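Local coordinates for protein CurM Sulfotransferase (Moorea producta, PDB 4GBM) that probably transfers the sulfonate group of PAPS to an intermediate of the curacin biosynthetic pathway, and binds the spent cofactor adenosine-3'-5'-diphosphate, at residues A[50-55]-A[245-250]; A[60-65]-A[88-93]; A[168-173]-A[188-193]. The protein carries 2 engineered substitutions. One frame throughout, in Å; residues are numbered along the deposited sequence.

Interaction 1: residues A[50-55]-A[245-250]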
loop_
_atom_site.group_PDB
_atom_site.type_symbol
_atom_site.label_atom_id
_atom_site.label_comp_id
_atom_site.label_asym_id
_atom_site.label_seq_id
_atom_site.Cartn_x
_atom_site.Cartn_y
_atom_site.Cartn_z
ATOM N N VAL A 50 -4.147 5.891 -5.201
ATOM C CA VAL A 50 -4.368 7.150 -5.927
ATOM C C VAL A 50 -5.807 7.244 -6.453
ATOM O O VAL A 50 -6.419 8.307 -6.390
ATOM C CB VAL A 50 -3.317 7.363 -7.049
ATOM C CG1 VAL A 50 -3.659 8.582 -7.907
ATOM C CG2 VAL A 50 -1.922 7.540 -6.434
ATOM N N MET A 51 -6.346 6.135 -6.957
ATOM C CA MET A 51 -7.768 6.089 -7.319
ATOM C C MET A 51 -8.634 6.494 -6.134
ATOM O O MET A 51 -9.508 7.354 -6.260
ATOM C CB MET A 51 -8.170 4.702 -7.800
ATOM C CG MET A 51 -7.588 4.344 -9.147
ATOM S SD MET A 51 -7.716 2.563 -9.397
ATOM C CE MET A 51 -7.509 2.415 -11.140
ATOM N N LEU A 52 -8.383 5.870 -4.985
ATOM C CA LEU A 52 -9.174 6.157 -3.784
ATOM C C LEU A 52 -8.984 7.585 -3.261
ATOM O O LEU A 52 -9.885 8.127 -2.625
ATOM C CB LEU A 52 -8.877 5.144 -2.673
ATOM C CG LEU A 52 -9.238 3.687 -2.997
ATOM C CD1 LEU A 52 -8.814 2.747 -1.869
ATOM C CD2 LEU A 52 -10.731 3.538 -3.281
ATOM N N ALA A 53 -7.821 8.182 -3.534
ATOM C CA ALA A 53 -7.525 9.559 -3.105
ATOM C C ALA A 53 -8.512 10.578 -3.678
ATOM O O ALA A 53 -8.683 11.664 -3.115
ATOM C CB ALA A 53 -6.086 9.945 -3.469
ATOM N N GLY A 54 -9.154 10.217 -4.786
ATOM C CA GLY A 54 -10.141 11.077 -5.426
ATOM C C GLY A 54 -11.502 11.117 -4.756
ATOM O O GLY A 54 -12.284 12.030 -5.010
ATOM N N HIS A 55 -11.782 10.145 -3.889
ATOM C CA HIS A 55 -13.094 10.052 -3.256
ATOM C C HIS A 55 -13.243 11.043 -2.098
ATOM O O HIS A 55 -12.380 11.116 -1.230
ATOM C CB HIS A 55 -13.326 8.631 -2.753
ATOM C CG HIS A 55 -14.766 8.310 -2.518
ATOM N ND1 HIS A 55 -15.489 8.853 -1.479
ATOM C CD2 HIS A 55 -15.620 7.504 -3.192
ATOM C CE1 HIS A 55 -16.731 8.401 -1.526
ATOM N NE2 HIS A 55 -16.836 7.581 -2.557
ATOM N N PRO A 245 -17.259 9.615 -9.583
ATOM C CA PRO A 245 -16.548 9.553 -10.866
ATOM C C PRO A 245 -15.031 9.700 -10.723
ATOM O O PRO A 245 -14.281 9.157 -11.530
ATOM C CB PRO A 245 -17.116 10.743 -11.643
ATOM C CG PRO A 245 -18.420 11.021 -11.025
ATOM C CD PRO A 245 -18.326 10.634 -9.592
ATOM N N GLU A 246 -14.600 10.415 -9.684
ATOM C CA GLU A 246 -13.182 10.665 -9.438
ATOM C C GLU A 246 -12.369 9.381 -9.217
ATOM O O GLU A 246 -11.145 9.365 -9.407
ATOM C CB GLU A 246 -13.032 11.609 -8.234
ATOM C CG GLU A 246 -13.439 13.063 -8.509
ATOM C CD GLU A 246 -14.940 13.352 -8.370
ATOM O OE1 GLU A 246 -15.747 12.434 -8.096
ATOM O OE2 GLU A 246 -15.312 14.532 -8.539
ATOM N N LEU A 247 -13.041 8.299 -8.825
ATOM C CA LEU A 247 -12.354 7.017 -8.649
ATOM C C LEU A 247 -11.691 6.528 -9.929
ATOM O O LEU A 247 -10.656 5.851 -9.885
ATOM C CB LEU A 247 -13.324 5.941 -8.148
ATOM C CG LEU A 247 -13.892 6.152 -6.752
ATOM C CD1 LEU A 247 -15.053 5.207 -6.546
ATOM C CD2 LEU A 247 -12.825 5.970 -5.657
ATOM N N LEU A 248 -12.297 6.865 -11.069
ATOM C CA LEU A 248 -11.838 6.389 -12.371
ATOM C C LEU A 248 -10.849 7.339 -13.031
ATOM O O LEU A 248 -10.423 7.104 -14.171
ATOM C CB LEU A 248 -13.038 6.170 -13.302
ATOM C CG LEU A 248 -14.009 5.063 -12.884
ATOM C CD1 LEU A 248 -15.328 5.229 -13.622
ATOM C CD2 LEU A 248 -13.423 3.688 -13.146
ATOM N N GLN A 249 -10.483 8.405 -12.318
ATOM C CA GLN A 249 -9.630 9.445 -12.895
ATOM C C GLN A 249 -8.400 9.740 -12.038
ATOM O O GLN A 249 -8.253 10.852 -11.533
ATOM C CB GLN A 249 -10.438 10.729 -13.107
ATOM C CG GLN A 249 -11.748 10.538 -13.886
ATOM C CD GLN A 249 -11.540 10.115 -15.328
ATOM O OE1 GLN A 249 -10.486 10.368 -15.926
ATOM N NE2 GLN A 249 -12.561 9.477 -15.908
ATOM N N PRO A 250 -7.486 8.757 -11.904
ATOM C CA PRO A 250 -6.368 8.942 -10.972
ATOM C C PRO A 250 -5.337 9.999 -11.378
ATOM O O PRO A 250 -4.506 10.381 -10.554
ATOM C CB PRO A 250 -5.724 7.547 -10.910
ATOM C CG PRO A 250 -6.119 6.883 -12.186
ATOM C CD PRO A 250 -7.495 7.401 -12.489
#
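Leu247 sets its CD2 methyl against the last part of helix 45-53, 4.0 Å from CD2 of Leu52. A chi1 of -66°, with CG anti to its own carbonyl carbon, swings the branched end to the edge of the His55 imidazole, near the ring plane. The Pro250 ring lies beside the Met51 side chain, its CB 4.1 Å from Met51 CG, and the same CB meets Val50 CG1 at 3.8 Å, crossing it at about a right angle. Gly54 suits its place because a beta carbon would collide with Glu246 O; Gly54 O lies 3.3 Å from Glu246 CB.

In the next shell, Leu232 and Cys236 of helix 228-239 also touch Leu247, while Arg255 bonds Val50 O through NH1 and Glu246 O through NH2. An alanine in place of Leu247 would probably open a gap between Leu52, the His55 ring and helix 228-239, taking the leucine methyls from that ring edge. The imidazole is fixed in rotation by Pro242 O at NE2 and by Ser57 N at ND1.

A carbonyl at one ring nitrogen and an N-H at the other are consistent with a neutral His55 protonated on NE2, which fits its buried setting. No hydrogen bond crosses: apolar groups and carbonyls meet by van der Waals contact, Met51 CB 3.4 Å from Leu247 O, and Arg255 adds hydrogen bonds to both segments.

Interaction 2: residues A[60-65]-A[88-93]. With ZN (zinc ion), chain F; SO4 (sulfate ion), chain Q.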
loop_
_atom_site.group_PDB
_atom_site.type_symbol
_atom_site.label_atom_id
_atom_site.label_comp_id
_atom_site.label_asym_id
_atom_site.label_seq_id
_atom_site.Cartn_x
_atom_site.Cartn_y
_atom_site.Cartn_z
ATOM N N SER A 60 -6.307 9.366 1.263
ATOM C CA SER A 60 -5.450 8.257 0.842
ATOM C C SER A 60 -4.065 8.766 0.416
ATOM O O SER A 60 -3.836 9.038 -0.772
ATOM C CB SER A 60 -6.149 7.496 -0.294
ATOM O OG SER A 60 -5.465 6.314 -0.639
ATOM N N PRO A 61 -3.145 8.918 1.386
ATOM C CA PRO A 61 -1.845 9.539 1.139
ATOM C C PRO A 61 -0.751 8.548 0.728
ATOM O O PRO A 61 -0.951 7.336 0.837
ATOM C CB PRO A 61 -1.495 10.125 2.514
ATOM C CG PRO A 61 -2.066 9.132 3.477
ATOM C CD PRO A 61 -3.369 8.678 2.829
ATOM N N PRO A 62 0.417 9.062 0.283
ATOM C CA PRO A 62 1.606 8.212 0.191
ATOM C C PRO A 62 1.940 7.653 1.575
ATOM O O PRO A 62 1.447 8.174 2.588
ATOM C CB PRO A 62 2.715 9.181 -0.257
ATOM C CG PRO A 62 2.006 10.394 -0.773
ATOM C CD PRO A 62 0.719 10.475 -0.011
ATOM N N GLU A 63 2.768 6.610 1.603
ATOM C CA GLU A 63 3.099 5.875 2.826
ATOM C C GLU A 63 3.435 6.770 4.021
ATOM O O GLU A 63 4.317 7.628 3.950
ATOM C CB GLU A 63 4.258 4.903 2.564
ATOM C CG GLU A 63 3.865 3.604 1.846
ATOM C CD GLU A 63 3.735 3.703 0.322
ATOM O OE1 GLU A 63 3.946 4.785 -0.281
ATOM O OE2 GLU A 63 3.410 2.658 -0.276
ATOM N N LEU A 64 2.737 6.534 5.127
ATOM C CA LEU A 64 2.931 7.318 6.351
ATOM C C LEU A 64 4.072 6.785 7.210
ATOM O O LEU A 64 4.628 7.527 8.027
ATOM C CB LEU A 64 1.637 7.345 7.170
ATOM C CG LEU A 64 0.423 7.995 6.503
ATOM C CD1 LEU A 64 -0.834 7.723 7.315
ATOM C CD2 LEU A 64 0.637 9.487 6.291
ATOM N N HIS A 65 4.411 5.504 7.046
ATOM C CA HIS A 65 5.475 4.860 7.837
ATOM C C HIS A 65 5.283 5.016 9.359
ATOM O O HIS A 65 6.247 5.237 10.099
ATOM C CB HIS A 65 6.872 5.356 7.407
ATOM C CG HIS A 65 7.088 5.357 5.922
ATOM N ND1 HIS A 65 7.304 4.205 5.203
ATOM C CD2 HIS A 65 7.119 6.371 5.025
ATOM C CE1 HIS A 65 7.471 4.505 3.927
ATOM N NE2 HIS A 65 7.352 5.813 3.791
ATOM N N LEU A 88 3.809 11.576 5.302
ATOM C CA LEU A 88 3.354 12.247 6.522
ATOM C C LEU A 88 3.442 13.767 6.411
ATOM O O LEU A 88 2.500 14.473 6.777
ATOM C CB LEU A 88 4.114 11.730 7.751
ATOM C CG LEU A 88 3.603 12.191 9.123
ATOM C CD1 LEU A 88 2.186 11.668 9.403
ATOM C CD2 LEU A 88 4.566 11.729 10.209
ATOM N N GLN A 89 4.558 14.265 5.881
ATOM C CA GLN A 89 4.732 15.702 5.635
ATOM C C GLN A 89 3.658 16.249 4.692
ATOM O O GLN A 89 3.052 17.282 4.974
ATOM C CB GLN A 89 6.132 15.983 5.088
ATOM C CG GLN A 89 6.521 17.444 5.072
ATOM C CD GLN A 89 7.903 17.668 4.479
ATOM O OE1 GLN A 89 8.038 18.113 3.341
ATOM N NE2 GLN A 89 8.938 17.350 5.250
ATOM N N LYS A 90 3.409 15.539 3.588
ATOM C CA LYS A 90 2.373 15.930 2.632
ATOM C C LYS A 90 0.979 15.880 3.234
ATOM O O LYS A 90 0.128 16.708 2.898
ATOM C CB LYS A 90 2.430 15.059 1.369
ATOM C CG LYS A 90 3.584 15.408 0.445
ATOM C CD LYS A 90 3.611 14.494 -0.772
ATOM C CE LYS A 90 4.750 14.866 -1.711
ATOM N NZ LYS A 90 4.614 16.243 -2.258
ATOM N N THR A 91 0.745 14.905 4.116
ATOM C CA THR A 91 -0.545 14.786 4.785
ATOM C C THR A 91 -0.862 16.043 5.591
ATOM O O THR A 91 -1.924 16.639 5.411
ATOM C CB THR A 91 -0.625 13.511 5.657
ATOM O OG1 THR A 91 -0.663 12.368 4.796
ATOM C CG2 THR A 91 -1.875 13.516 6.521
ATOM N N PHE A 92 0.062 16.460 6.458
ATOM C CA PHE A 92 -0.154 17.671 7.247
ATOM C C PHE A 92 -0.250 18.931 6.379
ATOM O O PHE A 92 -1.003 19.851 6.704
ATOM C CB PHE A 92 0.911 17.824 8.344
ATOM C CG PHE A 92 0.706 16.908 9.525
ATOM C CD1 PHE A 92 -0.455 16.983 10.294
ATOM C CD2 PHE A 92 1.681 15.982 9.878
ATOM C CE1 PHE A 92 -0.642 16.138 11.386
ATOM C CE2 PHE A 92 1.502 15.130 10.969
ATOM C CZ PHE A 92 0.343 15.210 11.723
ATOM N N MET A 93 0.484 18.957 5.267
ATOM C CA MET A 93 0.379 20.057 4.297
ATOM C C MET A 93 -1.030 20.187 3.727
ATOM O O MET A 93 -1.563 21.290 3.649
ATOM C CB MET A 93 1.364 19.882 3.146
ATOM C CG MET A 93 2.821 19.947 3.534
ATOM S SD MET A 93 3.833 19.999 2.057
ATOM C CE MET A 93 5.114 18.811 2.412
HETATM ZN ZN ZN F . 7.612 2.208 5.871
HETATM S S SO4 Q . 8.028 12.777 7.026
HETATM O O1 SO4 Q . 7.333 12.211 8.176
HETATM O O2 SO4 Q . 9.008 11.788 6.575
HETATM O O3 SO4 Q . 7.087 13.032 5.944
HETATM O O4 SO4 Q . 8.703 13.990 7.470
HETATM O O HOH W 1 5.722 9.660 5.533
HETATM O O HOH W 2 8.594 1.230 4.237
#
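Thr91 presents its hydroxyl to two apolar neighbours of the 60-65 loop: OG1 stands 3.3 Å from CB of Pro61, and Leu64 brings CD2 to within 3.5 Å of the same Thr91 OG1, the two side chains crossing at about a right angle. The rotamer explains how an oxygen can lie here. With chi1 at -70°, OG1 sits beside its own backbone N and reaches back to hydrogen-bond Gly87 O one turn earlier, which engages the hydroxyl within its own helix.

Leu64 gives the loop its largest apolar contact with the helix. One of its methyls, CD2, rests over the backbone of Leu88 and lies 4.1 Å from Leu88 CD1. Leu88 adopts a different first torsion, CG anti to the backbone N (chi1 -171°), which lets CD1 face Leu64 while CB and CD2 lie by a sulfate. Lys90 contributes only its aliphatic part, CD being 4.4 Å from Pro62 CG, and its ammonium end leads away. The proline rings, rigid and without an N-H, suit an extended loop that packs by its side chains.

Polar links gather at the start of helix 87-96. Water 1 bridges Glu63 O at 2.9 Å and Leu88 N at 2.7 Å. Gln89 N bonds O3 of the sulfate, probably from the crystallisation liquor, at 2.8 Å with an N-H...O angle of 149°; Arg75 holds that ion too. Beyond, His65 ND1 binds a zinc ion at 2.1 Å, alongside water 2 and two atoms from elsewhere in the structure; Ser266 engages NE2, and Glu63 CB lies over one imidazole face.

First-turn amides, having no earlier helical carbonyl to bond, thus find a water and an anion, and the helix dipole would probably strengthen the sulfate's hold.

Interaction 3: residues A[168-173]-A[188-193]. With A3P (adenosine-3'-5'-diphosphate), chain G.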
loop_
_atom_site.group_PDB
_atom_site.type_symbol
_atom_site.label_atom_id
_atom_site.label_comp_id
_atom_site.label_asym_id
_atom_site.label_seq_id
_atom_site.Cartn_x
_atom_site.Cartn_y
_atom_site.Cartn_z
ATOM N N SER A 168 4.204 -11.497 -12.885
ATOM C CA SER A 168 4.226 -10.054 -13.097
ATOM C C SER A 168 4.981 -9.356 -11.975
ATOM O O SER A 168 5.791 -8.456 -12.227
ATOM C CB SER A 168 2.800 -9.513 -13.194
ATOM O OG SER A 168 2.083 -10.166 -14.226
ATOM N N VAL A 169 4.711 -9.767 -10.736
ATOM C CA VAL A 169 5.380 -9.175 -9.586
ATOM C C VAL A 169 6.877 -9.466 -9.627
ATOM O O VAL A 169 7.685 -8.570 -9.403
ATOM C CB VAL A 169 4.765 -9.661 -8.263
ATOM C CG1 VAL A 169 5.635 -9.250 -7.068
ATOM C CG2 VAL A 169 3.358 -9.081 -8.111
ATOM N N ILE A 170 7.235 -10.707 -9.948
ATOM C CA ILE A 170 8.647 -11.102 -9.977
ATOM C C ILE A 170 9.425 -10.332 -11.051
ATOM O O ILE A 170 10.499 -9.785 -10.769
ATOM C CB ILE A 170 8.814 -12.628 -10.121
ATOM C CG1 ILE A 170 8.361 -13.314 -8.831
ATOM C CG2 ILE A 170 10.280 -12.989 -10.404
ATOM C CD1 ILE A 170 8.062 -14.800 -8.998
ATOM N N GLU A 171 8.869 -10.258 -12.261
ATOM C CA GLU A 171 9.526 -9.540 -13.354
ATOM C C GLU A 171 9.750 -8.081 -12.972
ATOM O O GLU A 171 10.826 -7.524 -13.217
ATOM C CB GLU A 171 8.686 -9.639 -14.632
ATOM C CG GLU A 171 9.334 -9.045 -15.884
ATOM C CD GLU A 171 9.129 -7.538 -16.032
ATOM O OE1 GLU A 171 8.165 -6.996 -15.466
ATOM O OE2 GLU A 171 9.945 -6.893 -16.728
ATOM N N SER A 172 8.742 -7.472 -12.349
ATOM C CA SER A 172 8.823 -6.070 -11.968
ATOM C C SER A 172 9.863 -5.851 -10.863
ATOM O O SER A 172 10.708 -4.964 -10.963
ATOM C CB SER A 172 7.445 -5.572 -11.511
ATOM O OG SER A 172 7.527 -4.241 -11.038
ATOM N N PHE A 173 9.802 -6.668 -9.816
ATOM C CA PHE A 173 10.726 -6.562 -8.687
ATOM C C PHE A 173 12.195 -6.649 -9.141
ATOM O O PHE A 173 13.039 -5.844 -8.726
ATOM C CB PHE A 173 10.381 -7.659 -7.674
ATOM C CG PHE A 173 11.100 -7.544 -6.356
ATOM C CD1 PHE A 173 12.405 -8.011 -6.219
ATOM C CD2 PHE A 173 10.457 -7.006 -5.245
ATOM C CE1 PHE A 173 13.066 -7.933 -5.001
ATOM C CE2 PHE A 173 11.116 -6.925 -4.004
ATOM C CZ PHE A 173 12.425 -7.394 -3.894
ATOM N N ASN A 188 20.003 -15.083 -5.581
ATOM C CA ASN A 188 19.419 -15.005 -6.914
ATOM C C ASN A 188 18.270 -14.002 -6.901
ATOM O O ASN A 188 17.348 -14.165 -6.111
ATOM C CB ASN A 188 18.902 -16.395 -7.314
ATOM C CG ASN A 188 18.497 -16.479 -8.772
ATOM O OD1 ASN A 188 17.662 -15.718 -9.245
ATOM N ND2 ASN A 188 19.090 -17.427 -9.492
ATOM N N PRO A 189 18.325 -12.961 -7.764
ATOM C CA PRO A 189 17.295 -11.907 -7.725
ATOM C C PRO A 189 15.880 -12.430 -7.970
ATOM O O PRO A 189 14.919 -11.953 -7.356
ATOM C CB PRO A 189 17.702 -10.964 -8.866
ATOM C CG PRO A 189 19.129 -11.255 -9.123
ATOM C CD PRO A 189 19.347 -12.692 -8.796
ATOM N N TYR A 190 15.755 -13.405 -8.865
ATOM C CA TYR A 190 14.462 -13.990 -9.175
ATOM C C TYR A 190 13.899 -14.761 -7.991
ATOM O O TYR A 190 12.698 -14.685 -7.723
ATOM C CB TYR A 190 14.551 -14.872 -10.423
ATOM C CG TYR A 190 14.753 -14.060 -11.682
ATOM C CD1 TYR A 190 13.663 -13.532 -12.375
ATOM C CD2 TYR A 190 16.035 -13.810 -12.169
ATOM C CE1 TYR A 190 13.851 -12.775 -13.538
ATOM C CE2 TYR A 190 16.232 -13.059 -13.319
ATOM C CZ TYR A 190 15.139 -12.548 -13.996
ATOM O OH TYR A 190 15.347 -11.809 -15.139
ATOM N N ARG A 191 14.762 -15.488 -7.279
ATOM C CA ARG A 191 14.321 -16.217 -6.090
ATOM C C ARG A 191 14.004 -15.272 -4.933
ATOM O O ARG A 191 13.071 -15.524 -4.165
ATOM C CB ARG A 191 15.338 -17.283 -5.685
ATOM C CG ARG A 191 15.442 -18.441 -6.684
ATOM C CD ARG A 191 14.116 -19.213 -6.820
ATOM N NE ARG A 191 14.340 -20.541 -7.398
ATOM C CZ ARG A 191 13.435 -21.250 -8.071
ATOM N NH1 ARG A 191 12.208 -20.774 -8.278
ATOM N NH2 ARG A 191 13.773 -22.447 -8.547
ATOM N N VAL A 192 14.778 -14.194 -4.809
ATOM C CA VAL A 192 14.505 -13.169 -3.790
ATOM C C VAL A 192 13.134 -12.542 -4.040
ATOM O O VAL A 192 12.327 -12.415 -3.108
ATOM C CB VAL A 192 15.615 -12.075 -3.733
ATOM C CG1 VAL A 192 15.212 -10.942 -2.805
ATOM C CG2 VAL A 192 16.933 -12.683 -3.258
ATOM N N ALA A 193 12.869 -12.174 -5.297
ATOM C CA ALA A 193 11.580 -11.602 -5.690
ATOM C C ALA A 193 10.434 -12.565 -5.409
ATOM O O ALA A 193 9.387 -12.168 -4.894
ATOM C CB ALA A 193 11.587 -11.198 -7.172
HETATM P P1 A3P G . 6.004 -1.701 -13.071
HETATM O O1P A3P G . 7.355 -2.125 -12.554
HETATM O O2P A3P G . 5.940 -0.245 -13.461
HETATM O O3P A3P G . 5.435 -2.653 -14.084
HETATM P P2 A3P G . 3.118 -0.805 -6.521
HETATM O O4P A3P G . 2.388 -1.776 -5.649
HETATM O O5P A3P G . 4.611 -0.775 -6.353
HETATM O O6P A3P G . 2.489 0.563 -6.529
HETATM O "O5'" A3P G . 2.930 -1.385 -8.019
HETATM C "C5'" A3P G . 3.696 -0.821 -9.088
HETATM C "C4'" A3P G . 3.124 -1.383 -10.367
HETATM O "O4'" A3P G . 1.833 -0.802 -10.588
HETATM C "C3'" A3P G . 3.923 -0.980 -11.591
HETATM O "O3'" A3P G . 5.054 -1.849 -11.758
HETATM C "C2'" A3P G . 2.869 -1.106 -12.685
HETATM O "O2'" A3P G . 2.834 -2.435 -13.213
HETATM C "C1'" A3P G . 1.546 -0.828 -11.980
HETATM N N9 A3P G . 1.012 0.496 -12.389
HETATM C C8 A3P G . 1.474 1.717 -12.047
HETATM N N7 A3P G . 0.748 2.703 -12.639
HETATM C C5 A3P G . -0.199 2.092 -13.381
HETATM C C6 A3P G . -1.310 2.518 -14.266
HETATM N N6 A3P G . -1.553 3.837 -14.463
HETATM N N1 A3P G . -2.059 1.544 -14.847
HETATM C C2 A3P G . -1.832 0.227 -14.641
HETATM N N3 A3P G . -0.842 -0.225 -13.842
HETATM C C4 A3P G . -0.028 0.648 -13.207
#
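Ala193 packs its methyl against the Phe173 ring at the tight end of this contact, CB lying 3.4 Å from Phe173 CD1. Phe173 has CG anti to the backbone N (chi1 -171°), which lays one ring face beneath the alanine: Ala193 CA stands 4.2 Å from the ring centroid and 28° off its normal, a CH-pi contact. On its other flank the same methyl meets Ile170 CG2 at 3.9 Å. Alanine suits this position, since a short side chain lets the backbones approach until the CA atoms of Ile170 and Ala193 are 5.2 Å apart. Val192 adds CG1 obliquely to the ring, and Val196, one turn on, also touches Phe173.

Toward the beginning of helix 189-208 the packing thins. Tyr190 offers only the edge of its ring, CD1 lying 4.0 Å from Ile170 CG2; Pro292 and Val174 also touch it. Asn188 serves as N-cap, its OD1 accepting a weak bond from Tyr190 N at 3.0 Å, and Arg191 pairs with Glu194 and also bonds Pro294 O. Ile170, Phe173, Val192 and Ala193 are buried, whereas Asn188, Tyr190 and Arg191 at the start of helix 189-208 are partly exposed.

The short helical segments cross at 128°, their axes 8.9 Å apart at closest approach. Away from this interface, Ser172 hydrogen-bonds O1P of adenosine-3'-5'-diphosphate at 2.6 Å, on the phosphate carried by the ribose 3' oxygen, and Arg42 bonds the same hydroxyl. A serine on the helix after strand 158-163, bound to the 3'-phosphate, is typical of the PAPS-binding sulfotransferase fold, which is akin to that of P-loop proteins; the helix bearing it here leans on helix 189-208.

From the N terminus, helix 45-53 opens interaction 1, which closes only when the chain returns at 245-250, after the five-stranded parallel sheet is complete. Interactions 2 and 3 both fall within that long loop and follow one another without crossing. Interaction 2 closes a short excursion, bringing helix 87-96 back to the loop after strand 58-59; interaction 3 joins helices 166-175 and 189-208, the two helices of the connection from strand 158-163 to strand 216-220. Interactions 1 and 2 touch, Ala53 CB lying 3.6 Å from Ser60 O. Interaction 3 stands apart, its centre about 28 Å from that of interaction 2, on the opposite side of the chain's centre.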